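Local coordinates for protein aminoglycoside N(3)-acetyltransferase (Streptomyces griseus, PDB 7LAP) that probably transfers an acetyl group to the 3-amino group of aminoglycoside antibiotics, as an N-acetyltransferase of the Antibiotic_NAT resistance family, at residues G39-F44 and T74-C79; L48-Y53 and G264-R269. All coordinates share one frame; numbering follows the deposited sequence.

Interaction 1 (G39-F44 and T74-C79)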
ATOM      1  N   GLY B  39      -8.312  27.460  -2.741  1.00 44.62           N
ATOM      2  CA  GLY B  39      -8.860  27.363  -4.063  1.00 46.19           C
ATOM      3  C   GLY B  39      -7.942  26.734  -5.084  1.00 45.20           C
ATOM      4  O   GLY B  39      -8.404  26.443  -6.187  1.00 45.23           O
ATOM      5  N   ASP B  40      -6.662  26.526  -4.762  1.00 43.55           N
ATOM      6  CA  ASP B  40      -5.728  25.958  -5.729  1.00 42.60           C
ATOM      7  C   ASP B  40      -6.125  24.526  -6.087  1.00 40.68           C
ATOM      8  O   ASP B  40      -6.625  23.764  -5.253  1.00 39.02           O
ATOM      9  CB  ASP B  40      -4.293  25.941  -5.154  1.00 38.26           C
ATOM     10  CG  ASP B  40      -3.515  27.210  -5.454  1.00 42.10           C
ATOM     11  OD1 ASP B  40      -3.954  27.947  -6.351  1.00 44.18           O
ATOM     12  OD2 ASP B  40      -2.473  27.478  -4.788  1.00 42.93           O
ATOM     13  N   THR B  41      -5.825  24.132  -7.318  1.00 43.85           N
ATOM     14  CA  THR B  41      -5.760  22.720  -7.682  1.00 41.27           C
ATOM     15  C   THR B  41      -4.288  22.340  -7.794  1.00 41.44           C
ATOM     16  O   THR B  41      -3.546  22.961  -8.566  1.00 41.16           O
ATOM     17  CB  THR B  41      -6.514  22.457  -8.994  1.00 41.79           C
ATOM     18  OG1 THR B  41      -7.909  22.666  -8.771  1.00 43.47           O
ATOM     19  CG2 THR B  41      -6.358  21.024  -9.430  1.00 40.90           C
ATOM     20  N   VAL B  42      -3.841  21.350  -7.016  1.00 37.53           N
ATOM     21  CA  VAL B  42      -2.412  21.047  -6.995  1.00 37.66           C
ATOM     22  C   VAL B  42      -2.198  19.550  -7.179  1.00 37.29           C
ATOM     23  O   VAL B  42      -2.699  18.736  -6.395  1.00 36.60           O
ATOM     24  CB  VAL B  42      -1.716  21.546  -5.713  1.00 37.16           C
ATOM     25  CG1 VAL B  42      -2.385  21.043  -4.477  1.00 35.27           C
ATOM     26  CG2 VAL B  42      -0.228  21.097  -5.700  1.00 35.69           C
ATOM     27  N   MET B  43      -1.449  19.193  -8.214  1.00 37.39           N
ATOM     28  CA  MET B  43      -0.937  17.841  -8.391  1.00 37.84           C
ATOM     29  C   MET B  43       0.379  17.704  -7.619  1.00 36.33           C
ATOM     30  O   MET B  43       1.261  18.553  -7.739  1.00 35.12           O
ATOM     31  CB  MET B  43      -0.715  17.584  -9.880  1.00 37.31           C
ATOM     32  CG  MET B  43      -0.149  16.235 -10.191  1.00 41.11           C
ATOM     33  SD  MET B  43      -0.168  15.987 -11.978  1.00 49.85           S
ATOM     34  CE  MET B  43      -0.039  14.190 -11.979  1.00 53.73           C
ATOM     35  N   PHE B  44       0.522  16.654  -6.817  1.00 35.27           N
ATOM     36  CA  PHE B  44       1.683  16.619  -5.950  1.00 33.80           C
ATOM     37  C   PHE B  44       2.344  15.248  -5.983  1.00 35.68           C
ATOM     38  O   PHE B  44       1.674  14.217  -6.096  1.00 33.75           O
ATOM     39  CB  PHE B  44       1.322  17.081  -4.527  1.00 33.01           C
ATOM     40  CG  PHE B  44       0.454  16.129  -3.744  1.00 35.98           C
ATOM     41  CD1 PHE B  44      -0.901  16.021  -3.989  1.00 34.25           C
ATOM     42  CD2 PHE B  44       1.011  15.377  -2.720  1.00 38.02           C
ATOM     43  CE1 PHE B  44      -1.685  15.138  -3.234  1.00 33.50           C
ATOM     44  CE2 PHE B  44       0.249  14.507  -1.967  1.00 34.07           C
ATOM     45  CZ  PHE B  44      -1.103  14.373  -2.235  1.00 34.11           C
ATOM     46  N   THR B  74      -8.507  21.418  -4.806  1.00 38.47           N
ATOM     47  CA  THR B  74      -8.475  20.033  -5.244  1.00 37.08           C
ATOM     48  C   THR B  74      -7.038  19.539  -5.195  1.00 37.93           C
ATOM     49  O   THR B  74      -6.124  20.283  -5.545  1.00 41.71           O
ATOM     50  CB  THR B  74      -9.020  19.888  -6.671  1.00 38.56           C
ATOM     51  OG1 THR B  74     -10.309  20.502  -6.752  1.00 42.30           O
ATOM     52  CG2 THR B  74      -9.172  18.398  -7.067  1.00 36.51           C
ATOM     53  N   LEU B  75      -6.850  18.282  -4.783  1.00 37.61           N
ATOM     54  CA  LEU B  75      -5.552  17.610  -4.810  1.00 40.62           C
ATOM     55  C   LEU B  75      -5.565  16.553  -5.901  1.00 39.57           C
ATOM     56  O   LEU B  75      -6.578  15.896  -6.111  1.00 39.67           O
ATOM     57  CB  LEU B  75      -5.228  16.916  -3.471  1.00 35.29           C
ATOM     58  CG  LEU B  75      -5.472  17.706  -2.190  1.00 37.65           C
ATOM     59  CD1 LEU B  75      -5.034  16.868  -0.978  1.00 38.32           C
ATOM     60  CD2 LEU B  75      -4.723  19.038  -2.262  1.00 38.59           C
ATOM     61  N   LEU B  76      -4.447  16.353  -6.571  1.00 37.35           N
ATOM     62  CA  LEU B  76      -4.277  15.365  -7.616  1.00 35.46           C
ATOM     63  C   LEU B  76      -2.989  14.571  -7.481  1.00 39.94           C
ATOM     64  O   LEU B  76      -1.995  15.117  -7.094  1.00 38.72           O
ATOM     65  CB  LEU B  76      -4.150  16.058  -8.949  1.00 45.27           C
ATOM     66  CG  LEU B  76      -5.261  16.177  -9.949  1.00 58.94           C
ATOM     67  CD1 LEU B  76      -5.977  17.444  -9.571  1.00 69.54           C
ATOM     68  CD2 LEU B  76      -4.728  16.304 -11.349  1.00 52.28           C
ATOM     69  N   VAL B  77      -3.001  13.302  -7.842  1.00 36.70           N
ATOM     70  CA  VAL B  77      -1.788  12.488  -7.817  1.00 38.64           C
ATOM     71  C   VAL B  77      -1.762  11.610  -9.055  1.00 41.07           C
ATOM     72  O   VAL B  77      -2.774  11.420  -9.726  1.00 37.62           O
ATOM     73  CB  VAL B  77      -1.681  11.578  -6.572  1.00 33.87           C
ATOM     74  CG1 VAL B  77      -1.572  12.427  -5.253  1.00 34.75           C
ATOM     75  CG2 VAL B  77      -2.863  10.653  -6.531  1.00 30.69           C
ATOM     76  N   THR B  78      -0.597  11.054  -9.346  1.00 39.20           N
ATOM     77  CA  THR B  78      -0.494  10.080 -10.414  1.00 41.34           C
ATOM     78  C   THR B  78      -0.471   8.707  -9.757  1.00 39.47           C
ATOM     79  O   THR B  78       0.263   8.504  -8.786  1.00 39.67           O
ATOM     80  CB  THR B  78       0.727  10.348 -11.296  1.00 41.54           C
ATOM     81  OG1 THR B  78       0.855   9.297 -12.248  1.00 52.92           O
ATOM     82  CG2 THR B  78       2.044  10.374 -10.495  1.00 45.45           C
ATOM     83  N   CYS B  79      -1.354   7.802 -10.206  1.00 38.60           N
ATOM     84  CA  CYS B  79      -1.480   6.440  -9.653  1.00 37.22           C
ATOM     85  C   CYS B  79      -0.894   5.354 -10.552  1.00 39.83           C
ATOM     86  O   CYS B  79      -0.007   4.579 -10.137  1.00 41.33           O
ATOM     87  CB  CYS B  79      -2.974   6.111  -9.405  1.00 41.43           C
ATOM     88  SG  CYS B  79      -3.679   7.011  -8.062  1.00 45.64           S
TER
HETATM   89  O   HOH W   1       1.561  11.849  -7.584  1.00 37.20           O
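Phe44 and Val77 pack side by side on neighbouring parallel strands, 41-44 and 74-78. With CG placed between the backbone N and the carbonyl carbon (chi1 70°), the Phe44 ring lies against strand 74-78, and Val77 CG1 sits over one face of it in a CH-pi contact, 3.8 Å from the ring centroid. Its nearest ring atom is Phe44 CE1, 3.4 Å from Val77 CG1; the same CE1 also meets Leu75 CB. Further back on this face, Val42 CG1 touches Leu75 CD2 at 3.8 Å. The tight part is the run of four direct backbone hydrogen bonds, Thr74 N to Asp40 O, Val42 N to Thr74 O, Leu76 N to Val42 O and Phe44 N to Leu76 O, the last 3.0 Å long. On the face of Thr41, Met43, Thr74 and Leu76, Leu76 CD1 lies 3.6 Å from Thr41 CG2, and Leu76 crosses Met43 at about a right angle. Just past this run the pairing is looser: a water stands in for a direct bond, giving a hydrogen to Phe44 O (2.8 Å) and accepting one from Thr78 N, and Met43 CE comes no nearer to Thr78 CB than 4.0 Å. Helix 148-152 packs on the threonine face through Leu151, helix 58-69 on the Phe44 face through Leu65, and strands 176-180 and 141-145 flank the pair in the mixed sheet.

Interaction 2 (L48-Y53 and G264-R269)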
ATOM      1  N   LEU B  48       7.957  10.809   1.080  1.00 37.20           N
ATOM      2  CA  LEU B  48       7.464  11.048   2.427  1.00 36.26           C
ATOM      3  C   LEU B  48       8.593  11.105   3.457  1.00 36.53           C
ATOM      4  O   LEU B  48       8.580  11.963   4.338  1.00 34.81           O
ATOM      5  CB  LEU B  48       6.441   9.967   2.798  1.00 36.80           C
ATOM      6  CG  LEU B  48       5.867   9.963   4.218  1.00 40.66           C
ATOM      7  CD1 LEU B  48       5.077  11.271   4.526  1.00 36.32           C
ATOM      8  CD2 LEU B  48       4.932   8.741   4.389  1.00 40.94           C
ATOM      9  N   SER B  49       9.570  10.200   3.382  1.00 31.16           N
ATOM     10  CA  SER B  49      10.638  10.217   4.384  1.00 34.63           C
ATOM     11  C   SER B  49      11.494  11.478   4.311  1.00 33.99           C
ATOM     12  O   SER B  49      12.155  11.825   5.294  1.00 35.49           O
ATOM     13  CB  SER B  49      11.535   8.986   4.217  1.00 37.90           C
ATOM     14  OG  SER B  49      10.766   7.826   4.437  1.00 45.28           O
ATOM     15  N   ALA B  50      11.542  12.142   3.154  1.00 32.88           N
ATOM     16  CA  ALA B  50      12.310  13.382   3.040  1.00 35.80           C
ATOM     17  C   ALA B  50      11.752  14.457   3.961  1.00 34.43           C
ATOM     18  O   ALA B  50      12.498  15.320   4.428  1.00 35.37           O
ATOM     19  CB  ALA B  50      12.287  13.896   1.589  1.00 33.21           C
ATOM     20  N   ILE B  51      10.441  14.428   4.218  1.00 32.93           N
ATOM     21  CA  ILE B  51       9.837  15.392   5.139  1.00 36.54           C
ATOM     22  C   ILE B  51      10.373  15.194   6.553  1.00 37.60           C
ATOM     23  O   ILE B  51      10.570  16.160   7.294  1.00 35.85           O
ATOM     24  CB  ILE B  51       8.299  15.273   5.099  1.00 35.32           C
ATOM     25  CG1 ILE B  51       7.785  15.519   3.684  1.00 29.97           C
ATOM     26  CG2 ILE B  51       7.630  16.257   6.072  1.00 36.34           C
ATOM     27  CD1 ILE B  51       6.224  15.261   3.495  1.00 33.18           C
ATOM     28  N   GLY B  52      10.630  13.945   6.941  1.00 35.81           N
ATOM     29  CA  GLY B  52      11.023  13.611   8.293  1.00 37.50           C
ATOM     30  C   GLY B  52      10.026  12.643   8.900  1.00 40.02           C
ATOM     31  O   GLY B  52       9.308  11.938   8.175  1.00 36.43           O
ATOM     32  N   TYR B  53       9.934  12.676  10.229  1.00 37.87           N
ATOM     33  CA  TYR B  53       8.979  11.799  10.921  1.00 38.05           C
ATOM     34  C   TYR B  53       7.625  12.495  10.918  1.00 38.56           C
ATOM     35  O   TYR B  53       7.409  13.466  11.652  1.00 37.82           O
ATOM     36  CB  TYR B  53       9.446  11.470  12.347  1.00 44.39           C
ATOM     37  CG  TYR B  53       8.392  10.609  13.015  1.00 51.05           C
ATOM     38  CD1 TYR B  53       8.319   9.240  12.779  1.00 54.98           C
ATOM     39  CD2 TYR B  53       7.414  11.186  13.821  1.00 47.19           C
ATOM     40  CE1 TYR B  53       7.289   8.454  13.366  1.00 59.69           C
ATOM     41  CE2 TYR B  53       6.396  10.424  14.389  1.00 50.37           C
ATOM     42  CZ  TYR B  53       6.328   9.066  14.168  1.00 59.18           C
ATOM     43  OH  TYR B  53       5.265   8.354  14.756  1.00 62.93           O
ATOM     44  N   GLY B 264       8.696  20.590   6.172  1.00 40.83           N
ATOM     45  CA  GLY B 264       9.468  19.726   7.068  1.00 41.94           C
ATOM     46  C   GLY B 264      10.928  19.795   6.665  1.00 38.45           C
ATOM     47  O   GLY B 264      11.429  20.872   6.343  1.00 37.87           O
ATOM     48  N   ALA B 265      11.615  18.643   6.588  1.00 35.16           N
ATOM     49  CA  ALA B 265      12.975  18.654   6.052  1.00 34.84           C
ATOM     50  C   ALA B 265      13.045  18.390   4.534  1.00 39.82           C
ATOM     51  O   ALA B 265      14.127  18.118   4.012  1.00 39.69           O
ATOM     52  CB  ALA B 265      13.836  17.635   6.795  1.00 39.13           C
ATOM     53  N   ALA B 266      11.928  18.434   3.825  1.00 34.39           N
ATOM     54  CA  ALA B 266      11.869  18.034   2.415  1.00 35.87           C
ATOM     55  C   ALA B 266      12.056  19.263   1.536  1.00 38.11           C
ATOM     56  O   ALA B 266      11.279  20.228   1.638  1.00 35.29           O
ATOM     57  CB  ALA B 266      10.524  17.381   2.078  1.00 30.61           C
ATOM     58  N   ARG B 267      13.102  19.241   0.718  1.00 38.16           N
ATOM     59  CA  ARG B 267      13.250  20.221  -0.349  0.50 40.25           C
ATOM     60  C   ARG B 267      12.047  20.137  -1.276  1.00 37.86           C
ATOM     61  O   ARG B 267      11.762  19.067  -1.826  1.00 40.15           O
ATOM     62  CB  ARG B 267      14.545  19.957  -1.121  0.50 43.30           C
ATOM     63  CG  ARG B 267      14.976  21.104  -2.036  0.50 47.70           C
ATOM     64  CD  ARG B 267      16.377  20.835  -2.555  0.50 53.96           C
ATOM     65  NE  ARG B 267      17.382  20.851  -1.491  0.50 52.94           N
ATOM     66  CZ  ARG B 267      17.987  21.954  -1.071  0.50 54.36           C
ATOM     67  NH1 ARG B 267      17.676  23.110  -1.634  0.50 58.09           N
ATOM     68  NH2 ARG B 267      18.904  21.910  -0.103  0.50 48.85           N
ATOM     69  N   SER B 268      11.325  21.260  -1.430  1.00 33.16           N
ATOM     70  CA  SER B 268      10.039  21.264  -2.121  1.00 36.39           C
ATOM     71  C   SER B 268      10.000  22.353  -3.178  1.00 38.27           C
ATOM     72  O   SER B 268      10.666  23.379  -3.046  1.00 36.89           O
ATOM     73  CB  SER B 268       8.901  21.442  -1.128  1.00 37.80           C
ATOM     74  OG  SER B 268       8.953  20.318  -0.246  1.00 35.82           O
ATOM     75  N   ARG B 269       9.214  22.122  -4.226  1.00 31.52           N
ATOM     76  CA  ARG B 269       9.105  23.073  -5.322  1.00 37.62           C
ATOM     77  C   ARG B 269       7.662  23.169  -5.778  1.00 39.65           C
ATOM     78  O   ARG B 269       7.009  22.148  -5.998  1.00 36.81           O
ATOM     79  CB  ARG B 269       9.969  22.675  -6.535  1.00 38.98           C
ATOM     80  CG  ARG B 269      11.465  22.876  -6.311  1.00 45.68           C
ATOM     81  CD  ARG B 269      12.127  21.540  -6.151  1.00 50.11           C
ATOM     82  NE  ARG B 269      13.581  21.609  -6.382  1.00 52.73           N
ATOM     83  CZ  ARG B 269      14.363  20.535  -6.397  1.00 51.49           C
ATOM     84  NH1 ARG B 269      13.814  19.332  -6.221  1.00 49.07           N
ATOM     85  NH2 ARG B 269      15.671  20.664  -6.592  1.00 51.90           N
TER
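Ile51 and Ala266 meet where a short, loosely hydrogen-bonded helical turn, about 48-51, rests against the start of strand 266-272. The methyl of Ala266 points toward the turn and touches both backbone and side chain of Ile51: its CB is 3.6 Å from Ile51 N and 3.7 Å from Ile51 CG1. Although the CB of Ile51 is directed away, CG1 lies anti to the carbonyl carbon and beside the backbone N (chi1 -59°), within reach of that methyl. On its other branch, CG2 approaches Gly264 CA at 4.1 Å, the bare CA letting the chains come this close. Ala50 completes the apolar patch, its CB 3.9 Å from Ala266 CB. The polar link is one nearly straight hydrogen bond, Ala265 N to Ile51 O, 2.8 Å with an angle of 173° at the hydrogen, the donor tilted 30° from the carbonyl plane. Ala265 CB in turn lies beside the carbonyl oxygens of Ala50 and Ile51. Ala50 O comes near Ala266 N at a poor angle for bonding and instead accepts from Arg17 NE. Gly52, the next residue after Ile51, has positive phi and leaves the helical path. Helix 7-18 borders the contact through Arg17, and Val61 of helix 58-69 packs on Ile51, while strand 266-272 runs on in the mixed sheet between strands 176-180 and 259-263.

In the fold
From the N terminus, the chain passes helices 7-18 and 24-34 before entering strand 41-46, whose first four residues take part in interaction 1, and then directly the turn 48-51 of interaction 2. Helix 58-69 follows and returns the chain to strand 74-78, closing interaction 1 as a right-handed beta-alpha-beta crossover between adjacent strands. Interaction 2 closes a far longer loop, 210 residues, when the chain comes back at 264-269. The segments alternate, so the two loops cross; the contact centres lie about 18 Å apart. Both reach the same mixed sheet: interaction 1 joins two inner strands, and interaction 2 ties the turn after strand 41-46 to late strand 266-272.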